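Local structure of B-agarase (Saccharophagus degradans, 4BQ2) at residues S136-N141 and A342-W347; A227-E232 and R385-T390; Y281-L286 and P430-G435; K321-V326 and A375-S380; T413-W418 and Y424-I429. The protein catalyses hydrolysis of beta-linkages in agarose as a family 50 glycoside hydrolase that works as an exo-beta-agarase. All coordinates share one frame; numbering follows the deposited sequence.

Contact 1: S136-N141 and A342-W347; sequences SGLRSN and AAMFNW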
# COMPACT_ATOMS: atom_id res chain seq x y z
N SER A 136 -2.40 8.12 18.10
CA SER A 136 -3.08 9.24 17.44
C SER A 136 -3.97 8.84 16.26
O SER A 136 -4.84 9.62 15.83
CB SER A 136 -2.00 10.14 16.88
OG SER A 136 -1.21 9.40 15.95
N GLY A 137 -3.74 7.65 15.70
CA GLY A 137 -4.42 7.24 14.47
C GLY A 137 -3.75 7.76 13.22
O GLY A 137 -4.37 7.78 12.14
N LEU A 138 -2.49 8.16 13.36
CA LEU A 138 -1.61 8.50 12.25
C LEU A 138 -0.60 7.36 12.09
O LEU A 138 -0.12 6.83 13.10
CB LEU A 138 -0.86 9.78 12.58
CG LEU A 138 -1.60 11.09 12.25
CD1 LEU A 138 -2.84 11.27 13.11
CD2 LEU A 138 -0.64 12.24 12.41
N ARG A 139 -0.29 6.96 10.84
CA ARG A 139 0.68 5.88 10.60
C ARG A 139 2.04 6.30 11.12
O ARG A 139 2.79 5.49 11.62
CB ARG A 139 0.78 5.51 9.10
CG ARG A 139 1.64 4.25 8.86
CD ARG A 139 1.10 3.07 9.67
NE ARG A 139 -0.34 2.87 9.45
CZ ARG A 139 -0.88 2.05 8.56
NH1 ARG A 139 -0.11 1.26 7.79
NH2 ARG A 139 -2.21 1.97 8.45
N SER A 140 2.36 7.59 10.98
CA SER A 140 3.50 8.17 11.64
C SER A 140 3.11 9.56 12.08
O SER A 140 2.29 10.26 11.42
CB SER A 140 4.72 8.22 10.71
OG SER A 140 5.92 8.17 11.46
N ASN A 141 3.70 9.97 13.19
CA ASN A 141 3.34 11.19 13.86
C ASN A 141 4.23 12.33 13.49
O ASN A 141 5.37 12.13 13.06
CB ASN A 141 3.43 10.99 15.40
CG ASN A 141 2.14 10.46 16.00
OD1 ASN A 141 1.10 10.44 15.34
ND2 ASN A 141 2.20 10.00 17.25
N ALA A 342 -10.03 15.41 18.01
CA ALA A 342 -10.65 16.74 17.83
C ALA A 342 -9.68 17.90 17.90
O ALA A 342 -9.79 18.85 17.11
CB ALA A 342 -11.82 16.93 18.80
N ALA A 343 -8.71 17.84 18.82
CA ALA A 343 -7.75 18.93 18.97
C ALA A 343 -6.77 19.08 17.79
O ALA A 343 -6.05 20.06 17.69
CB ALA A 343 -6.99 18.83 20.31
N MET A 344 -6.74 18.09 16.89
CA MET A 344 -5.86 18.21 15.73
C MET A 344 -6.34 19.24 14.75
O MET A 344 -5.56 19.70 13.91
CB MET A 344 -5.72 16.89 14.98
CG MET A 344 -5.30 15.72 15.84
SD MET A 344 -5.40 14.20 14.87
CE MET A 344 -4.34 13.21 15.94
N PHE A 345 -7.62 19.61 14.84
CA PHE A 345 -8.25 20.44 13.79
C PHE A 345 -8.45 21.89 14.14
O PHE A 345 -9.17 22.19 15.11
CB PHE A 345 -9.56 19.81 13.31
CG PHE A 345 -9.39 18.39 12.83
CD1 PHE A 345 -8.90 18.12 11.54
CD2 PHE A 345 -9.66 17.33 13.69
CE1 PHE A 345 -8.71 16.80 11.12
CE2 PHE A 345 -9.46 16.01 13.26
CZ PHE A 345 -8.99 15.75 11.98
N ASN A 346 -7.84 22.79 13.35
CA ASN A 346 -7.97 24.22 13.65
C ASN A 346 -9.34 24.74 13.22
O ASN A 346 -9.82 25.74 13.75
CB ASN A 346 -6.88 25.07 12.98
CG ASN A 346 -5.54 25.04 13.73
OD1 ASN A 346 -5.46 24.59 14.86
ND2 ASN A 346 -4.51 25.49 13.07
N TRP A 347 -9.95 24.07 12.24
CA TRP A 347 -11.26 24.50 11.75
C TRP A 347 -12.09 23.33 11.30
O TRP A 347 -11.65 22.53 10.47
CB TRP A 347 -11.10 25.46 10.56
CG TRP A 347 -12.41 25.91 9.92
CD1 TRP A 347 -13.17 26.99 10.29
CD2 TRP A 347 -13.09 25.32 8.79
NE1 TRP A 347 -14.27 27.10 9.47
CE2 TRP A 347 -14.24 26.09 8.54
CE3 TRP A 347 -12.82 24.21 7.96
CZ2 TRP A 347 -15.14 25.80 7.49
CZ3 TRP A 347 -13.70 23.92 6.93
CH2 TRP A 347 -14.85 24.71 6.70
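Met344 carries the contact from its side, reaching toward Ser136 and Leu138 with its terminal methyl. With CG anti to the carbonyl carbon (chi1 -53°) and the chain extended beyond it, CE lands 3.6 Å from Ser136 O and 4.0 Å from Ser136 CB. The same methyl meets Leu138 CD1 at 3.7 Å; the two side chains run past each other in opposite directions, and CD1 is the leucine branch that touches. The surface it meets is a loop closed by an ST turn, in the region of the agarase CBM-like family. Ser136 OG takes the N-H of Leu138 over 3.1 Å to make that turn, and gives its proton to Asn141 OD1 at 2.6 Å, in the amide plane and on a lone pair. These two bonds fix the rotation of the serine hydroxyl, and Asn141 ND2 is tied in turn to Asp120. Tyr663 also packs on Leu138. The junction thus joins this loop to the one after helix 339-342 by dispersion from a buried thioether methyl, with a hydrogen bond from Arg341 NH1 of that helix to Ser136 O beside it.

Contact 2: A227-E232 and R385-T390; sequences AARDVE and RKYGET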
# COMPACT_ATOMS: atom_id res chain seq x y z
N ALA A 227 -6.28 31.08 -8.17
CA ALA A 227 -5.17 31.35 -9.06
C ALA A 227 -4.57 30.06 -9.59
O ALA A 227 -4.28 29.99 -10.79
CB ALA A 227 -4.10 32.17 -8.36
N ALA A 228 -4.35 29.07 -8.72
CA ALA A 228 -3.80 27.75 -9.14
C ALA A 228 -4.77 27.03 -10.06
O ALA A 228 -4.35 26.46 -11.07
CB ALA A 228 -3.45 26.87 -7.94
N ARG A 229 -6.04 27.05 -9.68
CA ARG A 229 -7.13 26.59 -10.53
C ARG A 229 -7.09 27.23 -11.94
O ARG A 229 -7.09 26.51 -12.97
CB ARG A 229 -8.48 26.93 -9.88
CG ARG A 229 -9.69 26.52 -10.72
CD ARG A 229 -10.96 27.28 -10.33
NE ARG A 229 -10.83 28.72 -10.57
CZ ARG A 229 -11.64 29.67 -10.09
NH1 ARG A 229 -12.66 29.36 -9.31
NH2 ARG A 229 -11.42 30.94 -10.40
N ASP A 230 -7.10 28.56 -11.99
CA ASP A 230 -7.16 29.26 -13.31
C ASP A 230 -6.01 28.91 -14.22
O ASP A 230 -6.20 28.80 -15.42
CB ASP A 230 -7.20 30.79 -13.17
CG ASP A 230 -8.48 31.29 -12.53
OD1 ASP A 230 -9.53 30.61 -12.60
OD2 ASP A 230 -8.43 32.40 -11.96
N VAL A 231 -4.81 28.77 -13.66
CA VAL A 231 -3.59 28.47 -14.41
C VAL A 231 -3.71 27.07 -15.02
O VAL A 231 -3.42 26.86 -16.20
CB VAL A 231 -2.35 28.57 -13.47
CG1 VAL A 231 -1.14 27.87 -14.06
CG2 VAL A 231 -2.00 30.04 -13.20
N GLU A 232 -4.19 26.12 -14.22
CA GLU A 232 -4.31 24.76 -14.70
C GLU A 232 -5.42 24.64 -15.77
O GLU A 232 -5.20 24.07 -16.83
CB GLU A 232 -4.56 23.80 -13.52
CG GLU A 232 -4.57 22.36 -14.02
CD GLU A 232 -4.95 21.32 -12.98
OE1 GLU A 232 -5.44 21.66 -11.88
OE2 GLU A 232 -4.72 20.15 -13.30
N ARG A 385 -14.75 24.68 -2.80
CA ARG A 385 -14.09 25.99 -2.78
C ARG A 385 -13.59 26.39 -4.15
O ARG A 385 -13.72 27.56 -4.53
CB ARG A 385 -12.89 26.00 -1.82
CG ARG A 385 -13.29 26.01 -0.34
CD ARG A 385 -12.01 26.08 0.50
NE ARG A 385 -12.27 26.34 1.91
CZ ARG A 385 -12.03 25.50 2.92
NH1 ARG A 385 -11.52 24.30 2.72
NH2 ARG A 385 -12.30 25.88 4.17
N LYS A 386 -12.98 25.45 -4.88
CA LYS A 386 -12.42 25.76 -6.22
C LYS A 386 -13.43 25.98 -7.32
O LYS A 386 -13.27 26.90 -8.15
CB LYS A 386 -11.50 24.63 -6.72
CG LYS A 386 -10.09 24.65 -6.16
CD LYS A 386 -9.25 23.47 -6.68
CE LYS A 386 -8.96 23.56 -8.17
NZ LYS A 386 -7.82 22.66 -8.58
N TYR A 387 -14.45 25.13 -7.35
CA TYR A 387 -15.34 25.08 -8.50
C TYR A 387 -16.70 25.66 -8.24
O TYR A 387 -17.45 25.90 -9.19
CB TYR A 387 -15.46 23.64 -9.06
CG TYR A 387 -14.13 23.06 -9.51
CD1 TYR A 387 -13.29 23.77 -10.36
CD2 TYR A 387 -13.72 21.79 -9.11
CE1 TYR A 387 -12.06 23.25 -10.78
CE2 TYR A 387 -12.49 21.26 -9.52
CZ TYR A 387 -11.68 22.01 -10.37
OH TYR A 387 -10.49 21.50 -10.80
N GLY A 388 -17.00 25.90 -6.96
CA GLY A 388 -18.27 26.46 -6.52
C GLY A 388 -19.43 25.59 -6.97
O GLY A 388 -19.24 24.40 -7.28
N GLU A 389 -20.62 26.18 -7.02
CA GLU A 389 -21.83 25.49 -7.49
C GLU A 389 -22.62 26.20 -8.59
O GLU A 389 -23.10 27.32 -8.40
CB GLU A 389 -22.74 25.19 -6.31
CG GLU A 389 -22.15 24.19 -5.35
CD GLU A 389 -23.17 23.70 -4.37
OE1 GLU A 389 -23.82 24.56 -3.74
OE2 GLU A 389 -23.35 22.48 -4.24
N THR A 390 -22.75 25.55 -9.75
CA THR A 390 -23.63 26.01 -10.84
C THR A 390 -24.97 25.28 -10.77
O THR A 390 -25.93 25.61 -11.51
CB THR A 390 -22.95 25.83 -12.22
OG1 THR A 390 -21.95 26.85 -12.36
CG2 THR A 390 -23.94 25.99 -13.36
O HOH W 1 -7.92 22.85 -11.28
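Lys386 lies at the C-terminal end of helix 378-387, which packs here on the side of helix 222-235. Its carbonyl O accepts a nearly straight bond from Arg229 NH1 (2.8 Å, 163°), lying in the guanidinium plane. Arg229 gets there by bending at chi3 (63°). A side-on salt bridge to Asp230, in which NE and NH2 both reach OD1 from one face of the carboxylate, fixes the way the guanidinium plane is turned and keeps NH1 pointed at the carbonyl. A positive group at this helix end would probably be favoured by the helix dipole. The lysine side chain runs back past the arginine, with CE 3.8 Å from Arg229 CB; NZ has its salt bridge with Asp725, and Glu232 has its own with Arg406. Tyr387 brings CE1 to 4.0 Å from Arg229 CG, its ring plane 20° from the guanidinium. Gly388, with positive phi, then leads the chain out of the helix. One water binds three polar ends: Glu232 OE1 at 2.8 Å, Lys386 NZ at 2.7 Å and Tyr387 OH at 2.9 Å.

Contact 3: Y281-L286 and P430-G435; sequences YFATGL and PFFANG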
# COMPACT_ATOMS: atom_id res chain seq x y z
N TYR A 281 -2.00 -1.85 -26.82
CA TYR A 281 -2.36 -1.04 -25.65
C TYR A 281 -1.49 -1.39 -24.44
O TYR A 281 -1.07 -2.54 -24.27
CB TYR A 281 -3.87 -1.25 -25.34
CG TYR A 281 -4.45 -0.42 -24.19
CD1 TYR A 281 -4.88 0.89 -24.39
CD2 TYR A 281 -4.58 -0.97 -22.92
CE1 TYR A 281 -5.44 1.63 -23.34
CE2 TYR A 281 -5.10 -0.23 -21.85
CZ TYR A 281 -5.53 1.06 -22.07
OH TYR A 281 -6.06 1.77 -21.02
N PHE A 282 -1.25 -0.40 -23.58
CA PHE A 282 -0.40 -0.55 -22.39
C PHE A 282 -1.03 0.38 -21.34
O PHE A 282 -1.28 1.57 -21.60
CB PHE A 282 1.07 -0.20 -22.69
CG PHE A 282 2.00 -0.42 -21.52
CD1 PHE A 282 2.24 0.60 -20.59
CD2 PHE A 282 2.65 -1.64 -21.34
CE1 PHE A 282 3.10 0.40 -19.51
CE2 PHE A 282 3.52 -1.86 -20.27
CZ PHE A 282 3.75 -0.84 -19.34
N ALA A 283 -1.36 -0.20 -20.18
CA ALA A 283 -2.17 0.51 -19.22
C ALA A 283 -1.33 1.35 -18.25
O ALA A 283 -0.44 0.83 -17.57
CB ALA A 283 -3.04 -0.49 -18.45
N THR A 284 -1.60 2.65 -18.22
CA THR A 284 -1.03 3.52 -17.21
C THR A 284 -2.16 4.32 -16.62
O THR A 284 -3.17 4.57 -17.29
CB THR A 284 0.04 4.45 -17.81
OG1 THR A 284 -0.57 5.29 -18.81
CG2 THR A 284 1.22 3.62 -18.42
N GLY A 285 -2.01 4.71 -15.35
CA GLY A 285 -3.06 5.53 -14.70
C GLY A 285 -2.98 5.43 -13.18
O GLY A 285 -2.01 4.86 -12.62
N LEU A 286 -4.00 5.98 -12.51
CA LEU A 286 -3.99 6.09 -11.06
C LEU A 286 -5.14 5.36 -10.43
O LEU A 286 -6.22 5.23 -11.05
CB LEU A 286 -4.07 7.57 -10.61
CG LEU A 286 -3.16 8.54 -11.41
CD1 LEU A 286 -3.33 9.97 -10.91
CD2 LEU A 286 -1.66 8.16 -11.46
N PRO A 430 -10.36 4.89 -21.17
CA PRO A 430 -10.77 3.61 -20.62
C PRO A 430 -10.64 3.57 -19.12
O PRO A 430 -9.94 4.41 -18.52
CB PRO A 430 -9.76 2.62 -21.24
CG PRO A 430 -9.26 3.30 -22.45
CD PRO A 430 -9.18 4.75 -22.04
N PHE A 431 -11.27 2.59 -18.48
CA PHE A 431 -11.19 2.46 -17.02
C PHE A 431 -11.12 1.00 -16.60
O PHE A 431 -11.49 0.11 -17.37
CB PHE A 431 -12.44 3.08 -16.36
CG PHE A 431 -13.73 2.41 -16.75
CD1 PHE A 431 -14.37 2.73 -17.96
CD2 PHE A 431 -14.31 1.45 -15.91
CE1 PHE A 431 -15.57 2.10 -18.33
CE2 PHE A 431 -15.48 0.82 -16.27
CZ PHE A 431 -16.13 1.16 -17.46
N PHE A 432 -10.66 0.77 -15.38
CA PHE A 432 -10.66 -0.58 -14.78
C PHE A 432 -11.78 -0.63 -13.79
O PHE A 432 -11.97 0.34 -13.05
CB PHE A 432 -9.32 -0.86 -14.10
CG PHE A 432 -8.21 -1.10 -15.08
CD1 PHE A 432 -7.74 -0.06 -15.88
CD2 PHE A 432 -7.69 -2.38 -15.25
CE1 PHE A 432 -6.73 -0.27 -16.84
CE2 PHE A 432 -6.67 -2.61 -16.18
CZ PHE A 432 -6.18 -1.55 -16.97
N ALA A 433 -12.51 -1.74 -13.77
CA ALA A 433 -13.64 -1.91 -12.86
C ALA A 433 -13.19 -2.77 -11.70
O ALA A 433 -12.17 -3.40 -11.79
CB ALA A 433 -14.80 -2.58 -13.56
N ASN A 434 -14.00 -2.83 -10.64
CA ASN A 434 -13.70 -3.67 -9.49
C ASN A 434 -14.92 -4.06 -8.71
O ASN A 434 -15.97 -3.37 -8.73
CB ASN A 434 -12.77 -2.93 -8.51
CG ASN A 434 -13.49 -1.82 -7.73
OD1 ASN A 434 -13.64 -0.65 -8.21
ND2 ASN A 434 -13.94 -2.16 -6.55
N GLY A 435 -14.77 -5.15 -7.97
CA GLY A 435 -15.75 -5.53 -6.96
C GLY A 435 -15.03 -6.24 -5.84
O GLY A 435 -13.84 -6.62 -5.97
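Tyr281 OH is hydrogen-bonded to Thr413 O and at the same time meets the CB-CG edge of Pro430, 3.8 Å from each of these two carbons. The setting is consistent with the (beta/alpha)8 barrel expected of this family: strand 280-287 and strand 431-435 face each other across segment 413-418, which runs between them. The nearest CA atoms, those of Ala283 and Pro430, stand 9.2 Å apart; between these two segments only side chains touch, because the backbone of 413-418 separates them. Tyr281 and Pro430 approach from opposite directions; with CG anti to its own N (chi1 -177°), the tyrosine extends its hydroxyl to the proline. Thr413 also stitches strand 280-287 with its side chain, OG1 bonding to Phe282 O and Thr284 N. Further along, the second pair is purely apolar and buried. Val484 of the adjoining strand 483-488 packs on Tyr281, Pro430 and Phe432 alike, and His697 meets the Phe432 ring edge-to-face. That ring turns its edge to the alanine, so that Ala283 CB lies near the ring plane, 3.6 Å from Phe432 CZ and 4.0 Å from Phe432 CE1.

Contact 4: K321-V326 and A375-S380; sequences KGLMAV and AYSFYS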
# COMPACT_ATOMS: atom_id res chain seq x y z
N LYS A 321 -17.36 2.63 0.51
CA LYS A 321 -18.67 3.27 0.36
C LYS A 321 -18.54 4.73 -0.03
O LYS A 321 -17.50 5.34 0.18
CB LYS A 321 -19.51 3.14 1.65
CG LYS A 321 -19.87 1.69 1.96
CD LYS A 321 -21.04 1.20 1.12
CE LYS A 321 -22.38 1.71 1.66
NZ LYS A 321 -23.50 1.27 0.78
N GLY A 322 -19.59 5.28 -0.63
CA GLY A 322 -19.61 6.73 -0.87
C GLY A 322 -19.47 7.44 0.47
O GLY A 322 -19.74 6.84 1.53
N LEU A 323 -19.06 8.71 0.44
CA LEU A 323 -19.13 9.58 1.63
C LEU A 323 -20.59 9.69 2.12
O LEU A 323 -21.50 9.95 1.32
CB LEU A 323 -18.51 10.96 1.37
CG LEU A 323 -16.99 11.04 1.10
CD1 LEU A 323 -16.52 12.48 0.95
CD2 LEU A 323 -16.19 10.34 2.19
N MET A 324 -20.82 9.46 3.41
CA MET A 324 -22.18 9.40 3.94
C MET A 324 -22.75 10.80 4.22
O MET A 324 -22.14 11.57 4.97
CB MET A 324 -22.23 8.55 5.21
CG MET A 324 -23.65 8.34 5.74
SD MET A 324 -23.73 7.52 7.35
CE MET A 324 -23.23 5.86 6.96
N ALA A 325 -23.91 11.10 3.65
CA ALA A 325 -24.55 12.40 3.88
C ALA A 325 -25.03 12.45 5.32
O ALA A 325 -25.93 11.71 5.71
CB ALA A 325 -25.71 12.62 2.91
N VAL A 326 -24.41 13.31 6.12
CA VAL A 326 -24.74 13.42 7.54
C VAL A 326 -25.96 14.35 7.72
O VAL A 326 -25.92 15.51 7.29
CB VAL A 326 -23.54 13.94 8.35
CG1 VAL A 326 -23.95 14.29 9.76
CG2 VAL A 326 -22.40 12.92 8.35
N ALA A 375 -16.22 11.88 10.23
CA ALA A 375 -15.00 12.19 9.50
C ALA A 375 -15.25 13.43 8.62
O ALA A 375 -16.40 13.83 8.42
CB ALA A 375 -14.56 10.97 8.69
N TYR A 376 -14.19 14.10 8.18
CA TYR A 376 -14.38 15.24 7.29
C TYR A 376 -13.43 15.11 6.12
O TYR A 376 -12.28 14.70 6.29
CB TYR A 376 -14.16 16.59 8.02
CG TYR A 376 -14.54 17.83 7.21
CD1 TYR A 376 -15.88 18.21 7.11
CD2 TYR A 376 -13.57 18.59 6.56
CE1 TYR A 376 -16.25 19.34 6.38
CE2 TYR A 376 -13.93 19.72 5.82
CZ TYR A 376 -15.29 20.09 5.75
OH TYR A 376 -15.70 21.20 5.03
N SER A 377 -13.94 15.40 4.92
CA SER A 377 -13.12 15.40 3.72
C SER A 377 -12.74 16.82 3.32
O SER A 377 -13.52 17.54 2.67
CB SER A 377 -13.83 14.69 2.54
OG SER A 377 -12.98 14.78 1.40
N PHE A 378 -11.54 17.23 3.71
CA PHE A 378 -11.01 18.53 3.30
C PHE A 378 -10.84 18.62 1.77
O PHE A 378 -11.13 19.67 1.17
CB PHE A 378 -9.70 18.83 4.02
CG PHE A 378 -9.90 19.15 5.47
CD1 PHE A 378 -10.24 20.45 5.87
CD2 PHE A 378 -9.77 18.16 6.45
CE1 PHE A 378 -10.44 20.74 7.22
CE2 PHE A 378 -9.96 18.45 7.79
CZ PHE A 378 -10.30 19.73 8.17
N TYR A 379 -10.40 17.54 1.14
CA TYR A 379 -10.29 17.50 -0.34
C TYR A 379 -11.65 17.83 -1.00
O TYR A 379 -11.74 18.68 -1.89
CB TYR A 379 -9.75 16.13 -0.82
CG TYR A 379 -9.53 16.04 -2.32
CD1 TYR A 379 -8.36 16.48 -2.90
CD2 TYR A 379 -10.51 15.49 -3.15
CE1 TYR A 379 -8.16 16.40 -4.27
CE2 TYR A 379 -10.32 15.40 -4.53
CZ TYR A 379 -9.14 15.86 -5.08
OH TYR A 379 -8.96 15.78 -6.44
N SER A 380 -12.71 17.15 -0.56
CA SER A 380 -14.05 17.41 -1.11
C SER A 380 -14.47 18.89 -0.89
O SER A 380 -14.97 19.55 -1.83
CB SER A 380 -15.07 16.45 -0.49
OG SER A 380 -16.31 16.54 -1.16
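Leu323 meets the start of helix 378-387 through one methyl, CD1, which sits 3.8 Å from Ser377 CB; Ser380 CB, three residues further on in the first turn, is a looser neighbour of Leu323 CD1 at 4.5 Å. These apolar touches are the whole of the direct contact. The leucine reaches them with CG anti to its carbonyl carbon (chi1 -66°) and CD1 continuing the extended chain, and it also lies on Asn360 of strand 359-362. The hydrogen bonds run within the helix start or to other parts of the fold. Ser377 is the N-cap of the helix: its OG accepts from Ser380 N over 3.1 Å at 161°, and bonds Ser294 OG as well. Ser380 OG is taken by His358 ND1. On the other side, the loop of Leu323 is fastened to strand 359-362, with Met324 N bonded to Asn360 OD1 and Gly322 O to Arg362. Aromatic packing backs the helix start, where Tyr376 CD2 stands 3.6 Å above the centre of the Phe378 ring. With both serine hydroxyls engaged in bonds of their own, what the serines offer the leucine is their CB carbons, and the leucine adds a small apolar contact beside the capped helix start.

Contact 5: T413-W418 and Y424-I429; sequences TSLGNW and YDNNRI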
# COMPACT_ATOMS: atom_id res chain seq x y z
N THR A 413 -3.27 6.17 -20.06
CA THR A 413 -4.12 5.49 -21.00
C THR A 413 -5.38 4.95 -20.30
O THR A 413 -6.28 4.42 -20.98
CB THR A 413 -3.39 4.35 -21.71
OG1 THR A 413 -2.92 3.43 -20.75
CG2 THR A 413 -2.20 4.86 -22.55
N SER A 414 -5.47 5.09 -18.98
CA SER A 414 -6.63 4.59 -18.24
C SER A 414 -6.85 5.33 -16.93
O SER A 414 -5.94 6.00 -16.45
CB SER A 414 -6.42 3.11 -17.87
OG SER A 414 -5.32 2.93 -17.00
N LEU A 415 -8.05 5.14 -16.38
CA LEU A 415 -8.40 5.31 -14.94
C LEU A 415 -8.21 3.95 -14.28
O LEU A 415 -8.67 2.95 -14.81
CB LEU A 415 -9.86 5.75 -14.79
CG LEU A 415 -10.28 6.92 -15.70
CD1 LEU A 415 -11.78 7.26 -15.62
CD2 LEU A 415 -9.45 8.17 -15.43
N GLY A 416 -7.55 3.92 -13.13
CA GLY A 416 -7.08 2.65 -12.58
C GLY A 416 -8.13 2.11 -11.65
O GLY A 416 -9.33 2.45 -11.77
N ASN A 417 -7.71 1.26 -10.72
CA ASN A 417 -8.65 0.61 -9.84
C ASN A 417 -9.34 1.58 -8.90
O ASN A 417 -8.79 2.63 -8.59
CB ASN A 417 -7.93 -0.47 -9.01
CG ASN A 417 -8.88 -1.53 -8.52
OD1 ASN A 417 -9.99 -1.73 -9.09
ND2 ASN A 417 -8.46 -2.27 -7.50
N TRP A 418 -10.52 1.19 -8.42
CA TRP A 418 -11.36 2.00 -7.54
C TRP A 418 -11.61 3.37 -8.16
O TRP A 418 -11.46 4.42 -7.51
CB TRP A 418 -10.72 2.11 -6.15
CG TRP A 418 -10.51 0.72 -5.56
CD1 TRP A 418 -11.47 -0.18 -5.24
CD2 TRP A 418 -9.25 0.14 -5.18
NE1 TRP A 418 -10.89 -1.31 -4.68
CE2 TRP A 418 -9.53 -1.14 -4.66
CE3 TRP A 418 -7.91 0.58 -5.25
CZ2 TRP A 418 -8.52 -2.00 -4.18
CZ3 TRP A 418 -6.90 -0.26 -4.78
CH2 TRP A 418 -7.22 -1.55 -4.26
N TYR A 424 -17.73 5.73 -15.40
CA TYR A 424 -17.76 4.55 -16.31
C TYR A 424 -18.37 4.82 -17.67
O TYR A 424 -18.17 4.03 -18.62
CB TYR A 424 -18.52 3.41 -15.64
CG TYR A 424 -17.75 2.72 -14.54
CD1 TYR A 424 -16.48 3.18 -14.10
CD2 TYR A 424 -18.33 1.64 -13.84
CE1 TYR A 424 -15.82 2.54 -13.05
CE2 TYR A 424 -17.66 1.01 -12.83
CZ TYR A 424 -16.42 1.47 -12.42
OH TYR A 424 -15.83 0.79 -11.36
N ASP A 425 -19.12 5.92 -17.79
CA ASP A 425 -19.63 6.32 -19.10
C ASP A 425 -18.94 7.55 -19.69
O ASP A 425 -19.50 8.21 -20.55
CB ASP A 425 -21.16 6.51 -19.09
CG ASP A 425 -21.62 7.67 -18.21
OD1 ASP A 425 -20.80 8.16 -17.41
OD2 ASP A 425 -22.79 8.08 -18.31
N ASN A 426 -17.73 7.87 -19.24
CA ASN A 426 -17.08 9.10 -19.69
C ASN A 426 -16.79 9.05 -21.18
O ASN A 426 -16.84 10.05 -21.84
CB ASN A 426 -15.82 9.39 -18.86
CG ASN A 426 -14.63 8.60 -19.33
OD1 ASN A 426 -13.98 8.98 -20.29
ND2 ASN A 426 -14.34 7.48 -18.66
N ASN A 427 -16.54 7.85 -21.68
CA ASN A 427 -16.37 7.59 -23.11
C ASN A 427 -15.25 8.43 -23.76
O ASN A 427 -15.32 8.76 -24.93
CB ASN A 427 -17.72 7.74 -23.85
CG ASN A 427 -18.72 6.69 -23.42
OD1 ASN A 427 -18.36 5.70 -22.77
ND2 ASN A 427 -19.99 6.91 -23.77
N ARG A 428 -14.20 8.72 -22.99
CA ARG A 428 -13.05 9.48 -23.52
C ARG A 428 -11.73 8.81 -23.09
O ARG A 428 -10.67 9.01 -23.71
CB ARG A 428 -13.10 10.95 -23.02
CG ARG A 428 -14.25 11.82 -23.57
CD ARG A 428 -14.56 12.98 -22.60
NE ARG A 428 -13.41 13.83 -22.63
CZ ARG A 428 -12.94 14.64 -21.69
NH1 ARG A 428 -13.49 14.85 -20.48
NH2 ARG A 428 -11.84 15.26 -22.04
N ILE A 429 -11.79 8.04 -22.01
CA ILE A 429 -10.61 7.33 -21.50
C ILE A 429 -11.08 6.00 -20.88
O ILE A 429 -12.13 5.95 -20.22
CB ILE A 429 -9.79 8.18 -20.47
CG1 ILE A 429 -8.44 7.49 -20.17
CG2 ILE A 429 -10.61 8.42 -19.18
CD1 ILE A 429 -7.53 8.32 -19.25
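Thr413 opens the contact with its backbone: its O lies 3.8 Å from Ile429 CG1, while its side chain points away. Ser414 follows in the same manner. Its OG turns to the neighbouring strand, bonding Thr284 O and His697 NE2, and its backbone N meets Ile429 CD1 at 3.8 Å. The isoleucine lies along this backbone because its CG1 is anti to the N (chi1 -170°), which leaves CG2 for the next residue. Leu415, pointing toward the other segment, receives that methyl at its fork: CG2 of Ile429 is 3.8 Å from Leu415 CG and 3.9 Å from both leucine methyls, CD1 and CD2. Leu415 CD1 also comes within 4.0 Å of Asn426 ND2. The asparagine amide helps to set the backbone of Ile429. Its OD1 accepts from Arg428 N from above the plane (2.7 Å), an Asx turn, and from Ile429 N on an in-plane lone pair, which extends it to an Asx motif; its ND2 returns a bond to Ile429 O at 3.1 Å and gives another to Tyr423 O. Met407 of helix 394-410 packs on Leu415 and Ile429. Through backbone bonds, Leu415 joins Pro430 and Phe432 and Gly416 joins Leu286, consistent with 413-418 serving as the second, strand-like stave of the (beta/alpha)8 barrel expected here, packed against the loop that leads into the third.

Overall arrangement
Contacts 3 and 5 lie together in the presumed barrel, their centres about 7 Å apart: segment 413-418 runs between the two strands of contact 3, and along the chain contact 5 falls within the span that contact 3 closes. Contacts 2 and 4 do not touch but are linked by helix 378-387, their centres about 20 Å apart; contact 4 lies within the spans of contacts 2 and 3. Contact 1 touches both, contact 4 through Phe345 and Phe378, contact 2 through Trp347 and Arg385. Its segments alternate with those of contacts 2, 3 and 4, while contact 5 follows contacts 1, 2 and 4 in series. The CBM-like region is thus joined to the helix region, with the barrel wall apart.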